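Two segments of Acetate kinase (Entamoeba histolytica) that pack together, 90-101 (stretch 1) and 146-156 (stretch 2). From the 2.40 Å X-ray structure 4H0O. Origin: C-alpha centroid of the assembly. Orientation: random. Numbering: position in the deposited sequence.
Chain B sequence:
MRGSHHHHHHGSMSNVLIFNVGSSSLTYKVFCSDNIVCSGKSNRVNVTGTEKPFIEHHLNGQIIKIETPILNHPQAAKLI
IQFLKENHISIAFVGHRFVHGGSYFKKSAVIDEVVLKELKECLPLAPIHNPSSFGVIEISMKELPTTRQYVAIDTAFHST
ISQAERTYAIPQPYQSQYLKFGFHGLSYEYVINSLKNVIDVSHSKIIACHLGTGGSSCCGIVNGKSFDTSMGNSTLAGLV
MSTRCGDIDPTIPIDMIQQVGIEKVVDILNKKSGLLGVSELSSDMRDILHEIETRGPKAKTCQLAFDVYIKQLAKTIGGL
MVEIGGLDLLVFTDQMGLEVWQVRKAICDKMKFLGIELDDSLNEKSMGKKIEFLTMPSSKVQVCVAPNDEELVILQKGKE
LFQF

Stretch 1, residues 90-101: SIAFVGHRFVHG
Stretch 2, residues 146-156: TTRQYVAIDTA

Two neighboring parallel strands, 93-98 and one ending at Ile153, are joined by a ladder of backbone hydrogen bonds. Ala152 N donates to His96 O at 2.7 Å, and His96 N to Tyr150 O at 2.9 Å. Tyr150 N to Val94 O and Phe98 N to Ala152 O are both 3.0 Å. The ladder ends with Val94 N to Arg148 O at 3.1 Å and Asp154 N to Phe98 O at 3.0 Å. Val94, His96 and Phe98 thus use both N and O, as expected in a parallel sheet.

The register pairs Val94 with Gln149, Gly95 with Tyr150, His96 with Val151, Arg97 with Ala152 and Phe98 with Ile153. Val94 CA lies 4.6 Å from Gln149 CA, and Gly95 CA lies 5.2 Å from Tyr150 CA; the other pairs fall between. The strand axes diverge by 28°. Strand phi/psi values are extended, near -120/130.

One side-chain bond reinforces the ladder: His96 NE2 donates to Gln149 OE1 at 2.9 Å, with the oxygen near the imidazole plane. His96 has chi1 m and chi2 -91°; Gln149 is m, t. Val94, Val151 (p), Phe98 (t) and Ile153 (m, p) share this face. Phe98 CB touches Val151 CG2 at 3.5 Å.

On the other face, Tyr150 (chi1 p, chi2 -85°) lays its ring over Gly95. Gly95 CA is 3.6 Å from the centroid of the Tyr150 ring, a CH-pi contact. A CB on Gly95 would clash with Tyr150 OH. The extended Arg97 (t, t, t) reaches Asp154: NH2 of Arg97 lies 3.9 Å from OD2 of Asp154, a long salt bridge of charges alone.

Past the strands, a type I turn runs from Ile153 to Ala156. Its Ala156 N to Ile153 O bond is weak, at 3.3 Å. Gly101 N donates to Thr155 OG1 (chi1 p) at 3.1 Å. At the opposite end, Thr147 CG2 (chi1 m) packs 3.4 Å from Ala92 O.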

# COMPACT_ATOMS: atom_id res chain seq x y z
N SER B 90 -29.54 -22.34 -32.43
CA SER B 90 -28.82 -21.42 -33.31
C SER B 90 -28.20 -20.28 -32.50
O SER B 90 -28.79 -19.81 -31.52
CB SER B 90 -29.74 -20.86 -34.40
OG SER B 90 -30.60 -19.87 -33.88
N ILE B 91 -27.00 -19.85 -32.91
CA ILE B 91 -26.22 -18.91 -32.12
C ILE B 91 -25.91 -17.63 -32.90
O ILE B 91 -25.31 -17.68 -33.98
CB ILE B 91 -24.91 -19.57 -31.64
CG1 ILE B 91 -25.23 -20.76 -30.73
CG2 ILE B 91 -24.01 -18.57 -30.93
CD1 ILE B 91 -24.10 -21.72 -30.55
N ALA B 92 -26.31 -16.50 -32.34
CA ALA B 92 -26.14 -15.20 -32.99
C ALA B 92 -24.88 -14.47 -32.51
O ALA B 92 -24.32 -13.65 -33.23
CB ALA B 92 -27.36 -14.33 -32.78
N PHE B 93 -24.46 -14.77 -31.28
CA PHE B 93 -23.30 -14.10 -30.69
C PHE B 93 -22.49 -15.03 -29.78
O PHE B 93 -23.04 -15.89 -29.10
CB PHE B 93 -23.73 -12.86 -29.91
CG PHE B 93 -24.42 -11.82 -30.74
CD1 PHE B 93 -23.68 -10.93 -31.51
CD2 PHE B 93 -25.80 -11.71 -30.75
CE1 PHE B 93 -24.31 -9.96 -32.28
CE2 PHE B 93 -26.44 -10.75 -31.52
CZ PHE B 93 -25.69 -9.87 -32.28
N VAL B 94 -21.17 -14.85 -29.78
CA VAL B 94 -20.30 -15.59 -28.86
C VAL B 94 -19.50 -14.61 -28.01
O VAL B 94 -18.84 -13.71 -28.54
CB VAL B 94 -19.33 -16.53 -29.61
CG1 VAL B 94 -18.63 -17.46 -28.63
CG2 VAL B 94 -20.08 -17.36 -30.64
N GLY B 95 -19.58 -14.77 -26.69
CA GLY B 95 -18.83 -13.93 -25.78
C GLY B 95 -17.63 -14.66 -25.21
O GLY B 95 -17.72 -15.84 -24.87
N HIS B 96 -16.51 -13.96 -25.10
CA HIS B 96 -15.29 -14.54 -24.55
C HIS B 96 -14.71 -13.64 -23.47
O HIS B 96 -15.00 -12.44 -23.42
CB HIS B 96 -14.25 -14.75 -25.65
CG HIS B 96 -14.70 -15.64 -26.75
ND1 HIS B 96 -14.50 -17.00 -26.75
CD2 HIS B 96 -15.34 -15.36 -27.92
CE1 HIS B 96 -14.99 -17.53 -27.85
NE2 HIS B 96 -15.50 -16.55 -28.58
N ARG B 97 -13.87 -14.21 -22.61
CA ARG B 97 -13.28 -13.45 -21.51
C ARG B 97 -11.75 -13.51 -21.57
O ARG B 97 -11.17 -14.59 -21.55
CB ARG B 97 -13.78 -13.98 -20.18
CG ARG B 97 -13.26 -13.25 -18.96
CD ARG B 97 -13.94 -13.75 -17.69
NE ARG B 97 -13.57 -12.96 -16.52
CZ ARG B 97 -12.59 -13.27 -15.68
NH1 ARG B 97 -11.88 -14.37 -15.87
NH2 ARG B 97 -12.33 -12.48 -14.64
N PHE B 98 -11.12 -12.34 -21.64
CA PHE B 98 -9.66 -12.25 -21.71
C PHE B 98 -9.16 -11.48 -20.49
O PHE B 98 -9.58 -10.34 -20.25
CB PHE B 98 -9.25 -11.51 -22.99
CG PHE B 98 -7.92 -11.92 -23.54
CD1 PHE B 98 -7.77 -13.13 -24.21
CD2 PHE B 98 -6.83 -11.07 -23.44
CE1 PHE B 98 -6.54 -13.50 -24.74
CE2 PHE B 98 -5.60 -11.43 -23.97
CZ PHE B 98 -5.46 -12.64 -24.62
N VAL B 99 -8.28 -12.10 -19.72
CA VAL B 99 -7.84 -11.54 -18.44
C VAL B 99 -7.03 -10.25 -18.59
O VAL B 99 -7.34 -9.24 -17.95
CB VAL B 99 -7.02 -12.57 -17.63
CG1 VAL B 99 -6.31 -11.89 -16.48
CG2 VAL B 99 -7.92 -13.67 -17.11
N HIS B 100 -6.00 -10.27 -19.42
CA HIS B 100 -5.05 -9.16 -19.49
C HIS B 100 -4.84 -8.68 -20.93
O HIS B 100 -4.20 -9.37 -21.73
CB HIS B 100 -3.72 -9.59 -18.87
CG HIS B 100 -2.81 -8.46 -18.51
ND1 HIS B 100 -2.98 -7.17 -19.00
CD2 HIS B 100 -1.72 -8.40 -17.71
CE1 HIS B 100 -2.04 -6.40 -18.52
NE2 HIS B 100 -1.26 -7.12 -17.73
N GLY B 101 -5.36 -7.50 -21.24
CA GLY B 101 -5.29 -6.96 -22.59
C GLY B 101 -4.14 -6.00 -22.84
O GLY B 101 -3.98 -5.49 -23.95
N THR B 146 -19.60 -17.15 -39.41
CA THR B 146 -20.63 -16.19 -39.80
C THR B 146 -21.37 -15.68 -38.57
O THR B 146 -22.53 -15.27 -38.65
CB THR B 146 -21.65 -16.82 -40.77
OG1 THR B 146 -22.58 -17.63 -40.05
CG2 THR B 146 -20.95 -17.66 -41.83
N THR B 147 -20.69 -15.70 -37.43
CA THR B 147 -21.30 -15.30 -36.16
C THR B 147 -20.47 -14.22 -35.48
O THR B 147 -19.27 -14.38 -35.26
CB THR B 147 -21.45 -16.50 -35.22
OG1 THR B 147 -22.27 -17.49 -35.84
CG2 THR B 147 -22.08 -16.08 -33.90
N ARG B 148 -21.12 -13.10 -35.15
CA ARG B 148 -20.46 -12.00 -34.46
C ARG B 148 -19.94 -12.47 -33.10
O ARG B 148 -20.66 -13.12 -32.34
CB ARG B 148 -21.44 -10.84 -34.27
CG ARG B 148 -22.17 -10.43 -35.55
CD ARG B 148 -21.23 -9.77 -36.54
NE ARG B 148 -20.94 -8.39 -36.18
CZ ARG B 148 -19.73 -7.84 -36.24
NH1 ARG B 148 -18.69 -8.56 -36.64
NH2 ARG B 148 -19.55 -6.57 -35.90
N GLN B 149 -18.68 -12.16 -32.81
CA GLN B 149 -18.08 -12.56 -31.54
C GLN B 149 -17.35 -11.39 -30.90
O GLN B 149 -16.85 -10.50 -31.60
CB GLN B 149 -17.13 -13.76 -31.74
CG GLN B 149 -17.78 -14.93 -32.48
CD GLN B 149 -17.02 -16.24 -32.33
OE1 GLN B 149 -16.33 -16.47 -31.33
NE2 GLN B 149 -17.15 -17.11 -33.33
N TYR B 150 -17.31 -11.38 -29.57
CA TYR B 150 -16.68 -10.29 -28.83
C TYR B 150 -15.83 -10.81 -27.69
O TYR B 150 -16.09 -11.89 -27.13
CB TYR B 150 -17.73 -9.32 -28.30
CG TYR B 150 -18.66 -9.89 -27.24
CD1 TYR B 150 -19.80 -10.59 -27.60
CD2 TYR B 150 -18.40 -9.70 -25.89
CE1 TYR B 150 -20.66 -11.09 -26.64
CE2 TYR B 150 -19.25 -10.21 -24.92
CZ TYR B 150 -20.38 -10.90 -25.30
OH TYR B 150 -21.22 -11.40 -24.35
N VAL B 151 -14.80 -10.05 -27.34
CA VAL B 151 -13.95 -10.40 -26.21
C VAL B 151 -14.07 -9.35 -25.11
O VAL B 151 -13.82 -8.16 -25.33
CB VAL B 151 -12.48 -10.61 -26.65
CG1 VAL B 151 -11.97 -9.42 -27.44
CG2 VAL B 151 -11.60 -10.90 -25.46
N ALA B 152 -14.49 -9.79 -23.93
CA ALA B 152 -14.58 -8.90 -22.78
C ALA B 152 -13.23 -8.85 -22.08
O ALA B 152 -12.76 -9.87 -21.56
CB ALA B 152 -15.66 -9.37 -21.83
N ILE B 153 -12.59 -7.68 -22.06
CA ILE B 153 -11.25 -7.54 -21.49
C ILE B 153 -11.28 -7.05 -20.03
O ILE B 153 -11.82 -5.98 -19.74
CB ILE B 153 -10.35 -6.62 -22.34
CG1 ILE B 153 -9.90 -7.33 -23.62
CG2 ILE B 153 -9.12 -6.21 -21.56
CD1 ILE B 153 -10.87 -7.23 -24.76
N ASP B 154 -10.67 -7.83 -19.14
CA ASP B 154 -10.76 -7.56 -17.70
C ASP B 154 -9.97 -6.33 -17.26
O ASP B 154 -10.15 -5.84 -16.14
CB ASP B 154 -10.29 -8.79 -16.92
CG ASP B 154 -10.92 -8.89 -15.54
OD1 ASP B 154 -12.14 -8.65 -15.43
OD2 ASP B 154 -10.20 -9.22 -14.57
N THR B 155 -9.10 -5.81 -18.13
CA THR B 155 -8.26 -4.67 -17.79
C THR B 155 -8.75 -3.35 -18.39
O THR B 155 -8.27 -2.28 -18.01
CB THR B 155 -6.79 -4.89 -18.23
OG1 THR B 155 -6.75 -5.25 -19.62
CG2 THR B 155 -6.14 -5.99 -17.42
N ALA B 156 -9.70 -3.43 -19.31
CA ALA B 156 -10.15 -2.27 -20.08
C ALA B 156 -10.84 -1.17 -19.26
O ALA B 156 -10.64 0.02 -19.54
CB ALA B 156 -11.05 -2.71 -21.23